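PDB 1GXM: pectate lyase from Cellvibrio cellulosa, which cleaves polygalacturonic acid (pectate) by anti-beta-elimination, this chain being the catalytic module of a larger family 10 polysaccharide lyase. Local coordinates for residues A[237-240]-A[241-245]. Residues are numbered along the deposited sequence; the frame is centred on the assembly and turned at random.
Sequences QAVR and AGVAW. Unlike the reference sequence in segment 237-240: Q237 (reference Arg).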
ATOM      1  N   GLN A 237     -18.219  -8.401  -0.717  1.00 11.80           N
ATOM      2  CA  GLN A 237     -18.219  -8.731  -2.125  1.00 12.79           C
ATOM      3  C   GLN A 237     -16.907  -8.300  -2.800  1.00 12.01           C
ATOM      4  O   GLN A 237     -16.325  -9.048  -3.577  1.00 12.00           O
ATOM      5  CB  GLN A 237     -19.376  -8.034  -2.830  1.00 14.61           C
ATOM      6  CG  GLN A 237     -19.326  -8.285  -4.340  1.00 19.64           C
ATOM      7  CD  GLN A 237     -20.450  -7.637  -5.091  1.00 25.29           C
ATOM      8  OE1 GLN A 237     -21.404  -8.310  -5.463  1.00 30.61           O
ATOM      9  NE2 GLN A 237     -20.344  -6.339  -5.335  1.00 28.00           N
ATOM     10  N   ALA A 238     -16.458  -7.098  -2.498  1.00 11.45           N
ATOM     11  CA  ALA A 238     -15.224  -6.573  -3.089  1.00 11.36           C
ATOM     12  C   ALA A 238     -14.035  -7.432  -2.711  1.00 10.85           C
ATOM     13  O   ALA A 238     -13.182  -7.735  -3.530  1.00 10.59           O
ATOM     14  CB  ALA A 238     -14.977  -5.130  -2.641  1.00 11.54           C
ATOM     15  N   VAL A 239     -13.941  -7.779  -1.440  1.00 10.51           N
ATOM     16  CA  VAL A 239     -12.832  -8.554  -0.955  1.00 10.33           C
ATOM     17  C   VAL A 239     -12.886  -9.945  -1.544  1.00  9.88           C
ATOM     18  O   VAL A 239     -11.893 -10.456  -2.008  1.00 10.51           O
ATOM     19  CB  VAL A 239     -12.797  -8.628   0.566  1.00 10.81           C
ATOM     20  CG1 VAL A 239     -11.705  -9.589   1.031  1.00 12.48           C
ATOM     21  CG2 VAL A 239     -12.566  -7.250   1.136  1.00 11.47           C
ATOM     22  N   ARG A 240     -14.040 -10.574  -1.499  1.00 10.36           N
ATOM     23  CA  ARG A 240     -14.164 -11.917  -2.053  1.00 10.52           C
ATOM     24  C   ARG A 240     -13.813 -11.912  -3.524  1.00  9.85           C
ATOM     25  O   ARG A 240     -13.164 -12.838  -4.007  1.00 10.72           O
ATOM     26  CB  ARG A 240     -15.560 -12.474  -1.862  1.00 11.27           C
ATOM     27  CG  ARG A 240     -15.837 -12.888  -0.461  1.00 13.48           C
ATOM     28  CD  ARG A 240     -17.251 -13.422  -0.316  1.00 14.94           C
ATOM     29  NE  ARG A 240     -17.542 -13.929   1.012  1.00 18.18           N
ATOM     30  CZ  ARG A 240     -17.212 -15.128   1.457  1.00 19.65           C
ATOM     31  NH1 ARG A 240     -16.555 -15.979   0.678  1.00 19.58           N
ATOM     32  NH2 ARG A 240     -17.542 -15.476   2.694  1.00 20.84           N
ATOM     33  N   ALA A 241     -14.191 -10.873  -4.257  1.00  9.90           N
ATOM     34  CA  ALA A 241     -13.866 -10.823  -5.677  1.00 10.09           C
ATOM     35  C   ALA A 241     -12.367 -10.664  -5.870  1.00  9.70           C
ATOM     36  O   ALA A 241     -11.779 -11.292  -6.732  1.00  9.53           O
ATOM     37  CB  ALA A 241     -14.573  -9.685  -6.347  1.00 10.67           C
ATOM     38  N   GLY A 242     -11.725  -9.822  -5.083  1.00  9.61           N
ATOM     39  CA  GLY A 242     -10.287  -9.640  -5.226  1.00  9.06           C
ATOM     40  C   GLY A 242      -9.505 -10.894  -4.867  1.00  8.68           C
ATOM     41  O   GLY A 242      -8.534 -11.276  -5.525  1.00  9.38           O
ATOM     42  N   VAL A 243      -9.928 -11.556  -3.811  1.00  9.53           N
ATOM     43  CA  VAL A 243      -9.286 -12.788  -3.398  1.00 10.37           C
ATOM     44  C   VAL A 243      -9.510 -13.871  -4.453  1.00  9.85           C
ATOM     45  O   VAL A 243      -8.600 -14.622  -4.784  1.00 10.87           O
ATOM     46  CB  VAL A 243      -9.810 -13.256  -2.033  1.00 11.92           C
ATOM     47  CG1 VAL A 243      -9.398 -14.693  -1.751  1.00 13.74           C
ATOM     48  CG2 VAL A 243      -9.339 -12.300  -0.947  1.00 13.02           C
ATOM     49  N   ALA A 244     -10.711 -13.933  -5.008  1.00  9.57           N
ATOM     50  CA  ALA A 244     -11.006 -14.888  -6.068  1.00 10.31           C
ATOM     51  C   ALA A 244     -10.109 -14.642  -7.279  1.00 10.13           C
ATOM     52  O   ALA A 244      -9.672 -15.559  -7.939  1.00 11.15           O
ATOM     53  CB  ALA A 244     -12.444 -14.825  -6.460  1.00 10.72           C
ATOM     54  N   TRP A 245      -9.858 -13.376  -7.584  1.00  9.02           N
ATOM     55  CA  TRP A 245      -8.973 -13.038  -8.682  1.00  8.90           C
ATOM     56  C   TRP A 245      -7.582 -13.568  -8.410  1.00  8.68           C
ATOM     57  O   TRP A 245      -6.982 -14.182  -9.274  1.00  9.45           O
ATOM     58  CB  TRP A 245      -8.981 -11.529  -8.924  1.00  9.18           C
ATOM     59  CG  TRP A 245      -8.087 -11.083 -10.018  1.00  9.16           C
ATOM     60  CD1 TRP A 245      -8.376 -11.006 -11.334  1.00  8.88           C
ATOM     61  CD2 TRP A 245      -6.733 -10.670  -9.873  1.00  8.36           C
ATOM     62  NE1 TRP A 245      -7.279 -10.571 -12.034  1.00  8.19           N
ATOM     63  CE2 TRP A 245      -6.260 -10.329 -11.151  1.00  8.49           C
ATOM     64  CE3 TRP A 245      -5.880 -10.518  -8.778  1.00  8.74           C
ATOM     65  CZ2 TRP A 245      -4.980  -9.866 -11.371  1.00  8.71           C
ATOM     66  CZ3 TRP A 245      -4.607 -10.059  -9.000  1.00  8.49           C
ATOM     67  CH2 TRP A 245      -4.170  -9.736 -10.279  1.00  8.17           C
TER
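V239 and V243, one turn apart on the amphipathic alpha-helix 233-246 of the pectate lyase catalytic module, meet through their methyls on its buried face. CG1 of V239 lies 4.1 Å from CG2 of V243, the two side chains crossing at a slant. V243 directs CG1 anti to its backbone N (chi1 166°), which leaves CG2 beside that N and 3.3 Å from the carbonyl O of V239. The same carbonyl accepts the straightest of the four i to i+4 bonds joining 237-240 to 241-245: V243 N to V239 O measures 2.9 Å, with an N-H...O angle of 168°. Outside the pair, V239 packs on M227, just after helix 219-226, and on the C-terminal Y331, and V243 on L332. The neighbouring A238 O, also buried, has two donors, G242 N at 3.0 Å and the side-chain amide of Q182, which ties the helix to the residues following helix 161-181.

The outer side is looser. The side chain of Q237, exposed and different from the reference sequence, keeps clear of 241-245, and exposed A244 touches only backbone there; the main chain carries the link, A241 N binding Q237 O at an N-H...O angle of 152°. R240 sets out away from 241-245, and its guanidinium is bound outside both segments: NE forms a salt bridge with E236, and NH2 a weak hydrogen bond with G330 O. Its carbonyl O nevertheless stays within the turn, accepting A244 N at 2.9 Å while the A244 CB methyl sits 3.2 Å from that same R240 O.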